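Local structure of fimbrial protein MyfA,Fimbrial protein MyfA (Yersinia enterocolitica, 5LN8) at residues N38-G43 with D68-W73; Q99-V104 with D122-K127. The protein builds the shaft of Myf fimbriae as their major, Ig-like subunit and binds galactose, consistent with a role in adhesion to host tissue. All coordinates share one frame; numbering follows the deposited sequence.

Contact 1 of 2, residues N38-G43 with D68-W73; sequences NVRPTG and DNDHWW. With GAL (beta-D-galactopyranose), chain C.
V39 and W72 form an antiparallel hydrogen-bonded pair, V39 N giving a nearly straight bond to W72 O (2.8 Å, 171°) and W72 N returning one to V39 O. On the V39 and W72 face, turned to the core of the Ig-like sandwich, packing is close: V39 CB lies 4.2 Å from W72 CB, and W67 and F85 meet the indole edge-to-face. P41 flanks that indole, its CG 3.9 Å from W72 CZ3. On the N38 and W73 face lies galactose, its C1 3.6 Å above the W73 ring plane, over the centre, as in a CH-pi contact. Its O3 gives a very short bond to N38 OD1 (2.5 Å) and accepts one from H71 NE2 (3.2 Å); D68 OD2 takes the O2 hydroxyl. H71 CG stands between its backbone N and carbonyl carbon (chi1 70°), turning the imidazole to the sugar. Toward solvent the contact is looser: R40 NH1 hovers 3.4 Å above the H71 ring plane, and water 1 joins it, weakly, to D70 OD1, while R40 NE is salt-bridged to E105. H71 ND1 donates to D70 OD1 (2.7 Å), limiting the ring's rotation; as both nitrogens donate, H71 is probably the imidazolium, a charge D70 would favour.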
ATOM      1  N   ASN A  38       6.991   8.674  -1.417  1.00  8.64           N
ATOM      2  CA  ASN A  38       6.032   8.199  -2.406  1.00  8.52           C
ATOM      3  C   ASN A  38       5.834   6.701  -2.202  1.00  9.14           C
ATOM      4  O   ASN A  38       6.747   6.001  -1.769  1.00  9.19           O
ATOM      5  CB  ASN A  38       6.519   8.431  -3.846  1.00  7.73           C
ATOM      6  CG  ASN A  38       6.600   9.903  -4.235  1.00 11.11           C
ATOM      7  OD1 ASN A  38       5.732  10.713  -3.896  1.00 11.98           O
ATOM      8  ND2 ASN A  38       7.642  10.245  -4.982  1.00  8.88           N
ATOM      9  N   VAL A  39       4.638   6.214  -2.507  1.00  8.60           N
ATOM     10  CA  VAL A  39       4.406   4.787  -2.642  1.00  9.21           C
ATOM     11  C   VAL A  39       3.762   4.580  -4.006  1.00  9.15           C
ATOM     12  O   VAL A  39       2.572   4.869  -4.187  1.00  8.72           O
ATOM     13  CB  VAL A  39       3.491   4.245  -1.541  1.00 11.17           C
ATOM     14  CG1 VAL A  39       3.350   2.746  -1.694  1.00 10.56           C
ATOM     15  CG2 VAL A  39       4.028   4.596  -0.158  1.00  9.49           C
ATOM     16  N   ARG A  40       4.558   4.108  -4.964  1.00  8.21           N
ATOM     17  CA  ARG A  40       4.120   3.972  -6.350  1.00 10.71           C
ATOM     18  C   ARG A  40       3.779   2.520  -6.676  1.00  9.36           C
ATOM     19  O   ARG A  40       4.640   1.659  -6.611  1.00 10.10           O
ATOM     20  CB  ARG A  40       5.200   4.483  -7.316  1.00 11.03           C
ATOM     21  CG  ARG A  40       5.565   5.960  -7.154  1.00 10.33           C
ATOM     22  CD  ARG A  40       6.450   6.444  -8.301  1.00 14.52           C
ATOM     23  NE  ARG A  40       6.781   7.871  -8.240  1.00 14.75           N
ATOM     24  CZ  ARG A  40       5.992   8.847  -8.685  1.00 14.45           C
ATOM     25  NH1 ARG A  40       4.811   8.563  -9.203  1.00 15.01           N
ATOM     26  NH2 ARG A  40       6.376  10.115  -8.604  1.00 16.40           N
ATOM     27  N   PRO A  41       2.509   2.247  -7.006  1.00  9.47           N
ATOM     28  CA  PRO A  41       2.159   0.886  -7.411  1.00  9.50           C
ATOM     29  C   PRO A  41       2.907   0.526  -8.681  1.00 10.38           C
ATOM     30  O   PRO A  41       3.138   1.389  -9.529  1.00 10.38           O
ATOM     31  CB  PRO A  41       0.658   0.976  -7.695  1.00 11.00           C
ATOM     32  CG  PRO A  41       0.187   2.165  -6.906  1.00 11.87           C
ATOM     33  CD  PRO A  41       1.333   3.133  -6.939  1.00 12.06           C
ATOM     34  N   THR A  42       3.311  -0.732  -8.797  1.00  9.27           N
ATOM     35  CA  THR A  42       4.059  -1.189  -9.955  1.00 10.98           C
ATOM     36  C   THR A  42       3.401  -2.412 -10.570  1.00 11.88           C
ATOM     37  O   THR A  42       2.643  -3.110  -9.906  1.00  9.85           O
ATOM     38  CB  THR A  42       5.483  -1.577  -9.555  1.00 11.30           C
ATOM     39  OG1 THR A  42       5.428  -2.644  -8.602  1.00 12.30           O
ATOM     40  CG2 THR A  42       6.209  -0.402  -8.961  1.00 10.02           C
ATOM     41  N   GLY A  43       3.716  -2.680 -11.833  1.00 14.20           N
ATOM     42  CA  GLY A  43       3.230  -3.887 -12.481  1.00 15.58           C
ATOM     43  C   GLY A  43       1.717  -3.995 -12.462  1.00 14.46           C
ATOM     44  O   GLY A  43       1.029  -3.023 -12.747  1.00 13.37           O
ATOM     45  N   ASP A  68      -2.148  11.008  -5.463  1.00 11.56           N
ATOM     46  CA  ASP A  68      -1.999  11.918  -6.591  1.00 12.55           C
ATOM     47  C   ASP A  68      -2.069  11.135  -7.900  1.00 14.46           C
ATOM     48  O   ASP A  68      -1.052  10.628  -8.388  1.00 12.40           O
ATOM     49  CB  ASP A  68      -0.672  12.676  -6.487  1.00 12.65           C
ATOM     50  CG  ASP A  68      -0.488  13.712  -7.583  1.00 13.03           C
ATOM     51  OD1 ASP A  68      -1.406  13.947  -8.389  1.00 14.67           O
ATOM     52  OD2 ASP A  68       0.595  14.318  -7.624  1.00 14.94           O
ATOM     53  N   ASN A  69      -3.280  11.037  -8.452  1.00 15.09           N
ATOM     54  CA  ASN A  69      -3.536  10.377  -9.734  1.00 14.39           C
ATOM     55  C   ASN A  69      -3.229   8.891  -9.758  1.00 14.23           C
ATOM     56  O   ASN A  69      -4.095   8.087 -10.100  1.00 14.42           O
ATOM     57  CB  ASN A  69      -2.800  11.067 -10.884  1.00 16.19           C
ATOM     58  CG  ASN A  69      -3.544  12.263 -11.416  1.00 16.88           C
ATOM     59  OD1 ASN A  69      -4.767  12.238 -11.541  1.00 18.49           O
ATOM     60  ND2 ASN A  69      -2.808  13.324 -11.740  1.00 18.51           N
ATOM     61  N   ASP A  70      -1.996   8.526  -9.413  1.00 13.66           N
ATOM     62  CA  ASP A  70      -1.568   7.141  -9.559  1.00 13.61           C
ATOM     63  C   ASP A  70      -0.624   6.643  -8.467  1.00 13.97           C
ATOM     64  O   ASP A  70       0.014   5.601  -8.624  1.00 13.44           O
ATOM     65  CB  ASP A  70      -0.887   6.958 -10.913  1.00 15.13           C
ATOM     66  CG  ASP A  70       0.256   7.926 -11.129  1.00 16.08           C
ATOM     67  OD1 ASP A  70       0.770   8.502 -10.154  1.00 14.98           O
ATOM     68  OD2 ASP A  70       0.648   8.108 -12.297  1.00 26.07           O
ATOM     69  N   HIS A  71      -0.523   7.377  -7.367  1.00 12.07           N
ATOM     70  CA  HIS A  71       0.408   6.999  -6.310  1.00 12.42           C
ATOM     71  C   HIS A  71       0.089   7.673  -4.986  1.00 10.42           C
ATOM     72  O   HIS A  71      -0.489   8.752  -4.963  1.00 11.78           O
ATOM     73  CB  HIS A  71       1.849   7.306  -6.737  1.00 11.30           C
ATOM     74  CG  HIS A  71       2.172   8.772  -6.809  1.00 13.20           C
ATOM     75  ND1 HIS A  71       1.807   9.558  -7.875  1.00 14.20           N
ATOM     76  CD2 HIS A  71       2.841   9.581  -5.955  1.00 13.64           C
ATOM     77  CE1 HIS A  71       2.228  10.798  -7.673  1.00 13.85           C
ATOM     78  NE2 HIS A  71       2.853  10.837  -6.511  1.00 12.29           N
ATOM     79  N   TRP A  72       0.458   7.023  -3.887  1.00  9.70           N
ATOM     80  CA  TRP A  72       0.350   7.653  -2.576  1.00  8.91           C
ATOM     81  C   TRP A  72       1.607   8.484  -2.293  1.00 10.10           C
ATOM     82  O   TRP A  72       2.673   8.233  -2.863  1.00  8.87           O
ATOM     83  CB  TRP A  72       0.086   6.630  -1.457  1.00  8.66           C
ATOM     84  CG  TRP A  72      -1.222   5.899  -1.604  1.00  9.06           C
ATOM     85  CD1 TRP A  72      -2.455   6.336  -1.220  1.00  9.48           C
ATOM     86  CD2 TRP A  72      -1.426   4.603  -2.190  1.00  8.44           C
ATOM     87  NE1 TRP A  72      -3.409   5.396  -1.527  1.00  9.34           N
ATOM     88  CE2 TRP A  72      -2.801   4.322  -2.119  1.00  8.94           C
ATOM     89  CE3 TRP A  72      -0.571   3.655  -2.756  1.00  8.59           C
ATOM     90  CZ2 TRP A  72      -3.346   3.133  -2.601  1.00 10.14           C
ATOM     91  CZ3 TRP A  72      -1.112   2.481  -3.232  1.00  9.51           C
ATOM     92  CH2 TRP A  72      -2.484   2.227  -3.150  1.00  9.63           C
ATOM     93  N   TRP A  73       1.461   9.496  -1.441  1.00  9.21           N
ATOM     94  CA  TRP A  73       2.566  10.374  -1.060  1.00  9.47           C
ATOM     95  C   TRP A  73       2.246  11.060   0.257  1.00 11.30           C
ATOM     96  O   TRP A  73       1.085  11.127   0.666  1.00 10.51           O
ATOM     97  CB  TRP A  73       2.857  11.425  -2.140  1.00 10.51           C
ATOM     98  CG  TRP A  73       1.777  12.468  -2.295  1.00 11.48           C
ATOM     99  CD1 TRP A  73       0.618  12.344  -2.993  1.00 12.77           C
ATOM    100  CD2 TRP A  73       1.771  13.790  -1.746  1.00 12.43           C
ATOM    101  NE1 TRP A  73      -0.116  13.500  -2.909  1.00 11.67           N
ATOM    102  CE2 TRP A  73       0.576  14.408  -2.148  1.00 12.84           C
ATOM    103  CE3 TRP A  73       2.669  14.516  -0.957  1.00 13.27           C
ATOM    104  CZ2 TRP A  73       0.248  15.717  -1.789  1.00 12.47           C
ATOM    105  CZ3 TRP A  73       2.339  15.813  -0.594  1.00 12.78           C
ATOM    106  CH2 TRP A  73       1.144  16.399  -1.016  1.00 12.97           C
TER
HETATM  107  C1  GAL C 201       3.247  16.127  -4.388  1.00 15.53           C
HETATM  108  C2  GAL C 201       3.574  14.829  -5.178  1.00 16.66           C
HETATM  109  C3  GAL C 201       4.530  13.950  -4.353  1.00 17.33           C
HETATM  110  C4  GAL C 201       5.807  14.744  -4.006  1.00 16.30           C
HETATM  111  C5  GAL C 201       5.434  16.094  -3.363  1.00 16.75           C
HETATM  112  C6  GAL C 201       6.621  17.048  -3.179  1.00 19.30           C
HETATM  113  O1  GAL C 201       2.423  16.962  -5.110  1.00 16.98           O
HETATM  114  O2  GAL C 201       2.407  14.054  -5.528  1.00 16.49           O
HETATM  115  O3  GAL C 201       4.914  12.765  -5.044  1.00 17.24           O
HETATM  116  O4  GAL C 201       6.618  14.959  -5.158  1.00 18.54           O
HETATM  117  O5  GAL C 201       4.452  16.834  -4.128  1.00 17.97           O
HETATM  118  O6  GAL C 201       6.279  18.208  -2.458  1.00 20.11           O
HETATM  119  O   HOH W   1       3.164   6.267  -9.764  1.00 15.77           O

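Contact 2 of 2, residues Q99-V104 with D122-K127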
ATOM      1  N   GLN A  99      -1.998  -9.951  -4.653  1.00 14.97           N
ATOM      2  CA  GLN A  99      -0.682  -9.360  -4.527  1.00 13.47           C
ATOM      3  C   GLN A  99      -0.685  -7.866  -4.794  1.00 12.28           C
ATOM      4  O   GLN A  99      -1.311  -7.401  -5.748  1.00 12.88           O
ATOM      5  CB  GLN A  99       0.292 -10.017  -5.490  1.00 13.97           C
ATOM      6  CG  GLN A  99       1.670  -9.429  -5.383  1.00 14.59           C
ATOM      7  CD  GLN A  99       2.690 -10.242  -6.110  1.00 14.74           C
ATOM      8  OE1 GLN A  99       2.601 -10.416  -7.317  1.00 17.27           O
ATOM      9  NE2 GLN A  99       3.673 -10.749  -5.378  1.00 16.20           N
ATOM     10  N   PHE A 100      -0.003  -7.117  -3.934  1.00 10.90           N
ATOM     11  CA  PHE A 100       0.335  -5.745  -4.257  1.00 10.24           C
ATOM     12  C   PHE A 100       1.838  -5.623  -4.414  1.00 10.88           C
ATOM     13  O   PHE A 100       2.597  -6.051  -3.545  1.00 10.55           O
ATOM     14  CB  PHE A 100      -0.144  -4.758  -3.200  1.00 10.00           C
ATOM     15  CG  PHE A 100       0.233  -3.336  -3.511  1.00  9.83           C
ATOM     16  CD1 PHE A 100      -0.552  -2.566  -4.363  1.00  9.83           C
ATOM     17  CD2 PHE A 100       1.389  -2.780  -2.986  1.00  9.99           C
ATOM     18  CE1 PHE A 100      -0.201  -1.262  -4.664  1.00 10.75           C
ATOM     19  CE2 PHE A 100       1.748  -1.476  -3.289  1.00  8.92           C
ATOM     20  CZ  PHE A 100       0.952  -0.719  -4.132  1.00 10.06           C
ATOM     21  N   THR A 101       2.255  -5.036  -5.530  1.00 10.87           N
ATOM     22  CA  THR A 101       3.654  -4.711  -5.737  1.00  9.92           C
ATOM     23  C   THR A 101       3.792  -3.218  -5.921  1.00  9.84           C
ATOM     24  O   THR A 101       2.974  -2.580  -6.595  1.00  9.40           O
ATOM     25  CB  THR A 101       4.243  -5.419  -6.960  1.00 11.27           C
ATOM     26  OG1 THR A 101       3.580  -4.968  -8.147  1.00 12.48           O
ATOM     27  CG2 THR A 101       4.089  -6.931  -6.822  1.00 12.27           C
ATOM     28  N   GLY A 102       4.826  -2.658  -5.313  1.00  9.66           N
ATOM     29  CA  GLY A 102       5.049  -1.236  -5.422  1.00 10.77           C
ATOM     30  C   GLY A 102       6.496  -0.844  -5.266  1.00 10.04           C
ATOM     31  O   GLY A 102       7.356  -1.690  -5.027  1.00 10.07           O
ATOM     32  N   ARG A 103       6.752   0.450  -5.414  1.00  9.67           N
ATOM     33  CA  ARG A 103       8.060   1.024  -5.135  1.00 10.32           C
ATOM     34  C   ARG A 103       7.943   2.206  -4.159  1.00 10.66           C
ATOM     35  O   ARG A 103       7.258   3.186  -4.443  1.00 10.00           O
ATOM     36  CB  ARG A 103       8.741   1.470  -6.432  1.00 10.66           C
ATOM     37  CG  ARG A 103      10.156   1.972  -6.212  1.00 11.98           C
ATOM     38  CD  ARG A 103      10.880   2.283  -7.509  1.00 12.95           C
ATOM     39  NE  ARG A 103      10.342   3.463  -8.174  1.00 12.34           N
ATOM     40  CZ  ARG A 103       9.474   3.410  -9.173  1.00 13.46           C
ATOM     41  NH1 ARG A 103       9.056   2.236  -9.621  1.00 12.88           N
ATOM     42  NH2 ARG A 103       9.029   4.525  -9.730  1.00 14.41           N
ATOM     43  N   VAL A 104       8.591   2.094  -3.002  1.00  9.19           N
ATOM     44  CA  VAL A 104       8.653   3.182  -2.023  1.00  9.74           C
ATOM     45  C   VAL A 104       9.783   4.141  -2.378  1.00  9.93           C
ATOM     46  O   VAL A 104      10.880   3.701  -2.710  1.00 10.81           O
ATOM     47  CB  VAL A 104       8.919   2.634  -0.611  1.00 10.48           C
ATOM     48  CG1 VAL A 104       9.263   3.759   0.354  1.00 10.51           C
ATOM     49  CG2 VAL A 104       7.727   1.819  -0.121  1.00  9.53           C
ATOM     50  N   ASP A 122      11.669  -1.645  -3.683  1.00 11.48           N
ATOM     51  CA  ASP A 122      10.485  -2.409  -4.075  1.00 12.33           C
ATOM     52  C   ASP A 122       9.779  -2.937  -2.844  1.00 11.68           C
ATOM     53  O   ASP A 122      10.423  -3.281  -1.852  1.00 12.48           O
ATOM     54  CB  ASP A 122      10.875  -3.607  -4.940  1.00 13.27           C
ATOM     55  CG  ASP A 122      10.880  -3.297  -6.413  1.00 14.78           C
ATOM     56  OD1 ASP A 122      10.378  -2.229  -6.817  1.00 11.90           O
ATOM     57  OD2 ASP A 122      11.381  -4.151  -7.169  1.00 14.77           O
ATOM     58  N   ILE A 123       8.455  -3.000  -2.913  1.00 10.98           N
ATOM     59  CA  ILE A 123       7.672  -3.656  -1.876  1.00 11.78           C
ATOM     60  C   ILE A 123       6.676  -4.604  -2.512  1.00 11.37           C
ATOM     61  O   ILE A 123       6.176  -4.353  -3.613  1.00 10.56           O
ATOM     62  CB  ILE A 123       6.933  -2.652  -0.948  1.00 10.74           C
ATOM     63  CG1 ILE A 123       6.067  -1.690  -1.762  1.00  9.34           C
ATOM     64  CG2 ILE A 123       7.919  -1.887  -0.118  1.00 13.78           C
ATOM     65  CD1 ILE A 123       5.237  -0.746  -0.907  1.00  9.65           C
ATOM     66  N   SER A 124       6.405  -5.699  -1.810  1.00 11.14           N
ATOM     67  CA  SER A 124       5.520  -6.735  -2.306  1.00 12.46           C
ATOM     68  C   SER A 124       4.943  -7.514  -1.138  1.00 13.93           C
ATOM     69  O   SER A 124       5.650  -7.844  -0.190  1.00 13.51           O
ATOM     70  CB  SER A 124       6.286  -7.687  -3.229  1.00 14.14           C
ATOM     71  OG  SER A 124       5.465  -8.754  -3.659  1.00 18.06           O
ATOM     72  N   ALA A 125       3.653  -7.812  -1.209  1.00 13.52           N
ATOM     73  CA  ALA A 125       3.017  -8.668  -0.218  1.00 14.47           C
ATOM     74  C   ALA A 125       1.727  -9.223  -0.777  1.00 14.24           C
ATOM     75  O   ALA A 125       1.148  -8.671  -1.717  1.00 13.25           O
ATOM     76  CB  ALA A 125       2.763  -7.923   1.087  1.00 13.88           C
ATOM     77  N   THR A 126       1.290 -10.327  -0.190  1.00 14.28           N
ATOM     78  CA  THR A 126       0.138 -11.056  -0.681  1.00 15.36           C
ATOM     79  C   THR A 126      -0.850 -11.264   0.446  1.00 15.66           C
ATOM     80  O   THR A 126      -0.496 -11.772   1.507  1.00 16.53           O
ATOM     81  CB  THR A 126       0.564 -12.408  -1.239  1.00 17.32           C
ATOM     82  OG1 THR A 126       1.268 -12.209  -2.473  1.00 16.20           O
ATOM     83  CG2 THR A 126      -0.643 -13.307  -1.471  1.00 17.53           C
ATOM     84  N   LYS A 127      -2.089 -10.852   0.210  1.00 14.62           N
ATOM     85  CA  LYS A 127      -3.137 -10.954   1.206  1.00 15.48           C
ATOM     86  C   LYS A 127      -4.179 -11.984   0.773  1.00 17.54           C
ATOM     87  O   LYS A 127      -4.631 -11.984  -0.373  1.00 16.23           O
ATOM     88  CB  LYS A 127      -3.787  -9.585   1.405  1.00 16.37           C
ATOM     89  CG  LYS A 127      -4.925  -9.568   2.402  1.00 17.61           C
ATOM     90  CD  LYS A 127      -4.479 -10.138   3.725  1.00 18.83           C
ATOM     91  CE  LYS A 127      -5.500  -9.836   4.790  1.00 17.84           C
ATOM     92  NZ  LYS A 127      -4.979 -10.273   6.102  1.00 21.96           N
TER
HETATM   93  O   HOH W   2       3.933 -10.958  -2.518  1.00 18.28           O
HETATM   94  O   HOH W   3      10.343  -0.583  -9.209  1.00 12.70           O
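G102 and I123 pair at the middle of a beta hairpin, strands 97-107 and 117-128 of the Ig-like sandwich, whose segments run antiparallel with their axes 4.5 Å apart at closest approach. The backbone bonds come as two reciprocal sets: F100 N with A125 O and A125 N with F100 O, then G102 N with I123 O and I123 N with G102 O, the last at 2.7 Å. The non-hydrogen-bonded pairs Q99–T126, T101–S124 and R103–D122 alternate with them, and CA-H...O contacts such as S124 CA to F100 O (3.2 Å) supplement the regular bonds. Apolar contacts gather on the face of F100 and I123. There I123 CG1 sits between the backbone N and the carbonyl carbon (chi1 55°) and lies 3.5 Å from G102 O, over a residue without a side chain. I123 CD1 reaches V104 CG2 at 3.7 Å, the two side chains crossing at about a right angle, and comes to the edge of the F100 ring, 4.3 Å from CE2. V3 and F5 of strand 2-7 also touch I123 on this inner side. Polar contacts occupy the opposite face and run largely through water. Water 3 donates to D122 OD1 and accepts from R103 NH1, while R103 NE is salt-bridged to E105. Water 2 joins three side chains, lying 2.9 Å from each of Q99 NE2, S124 OG and T126 OG1.

Strands 36-51 and 97-107 pair in one sheet, bringing contact 1 and contact 2 together, their centres about 11 Å apart. R103 N lies 2.7 Å from R40 O and T42 N lies 2.9 Å from T101 O, both backbone hydrogen bonds; the T42 and T101 hydroxyls are bonded as well. Galactose belongs to contact 1, where K35 also bonds it, whereas in contact 2 the side chain of R103 remains about 10 Å from the sugar. E105, one residue past contact 2 in strand 97-107, accepts N38 ND2 through the same OE1 that meets R40, and so holds a pocket residue from the hairpin side.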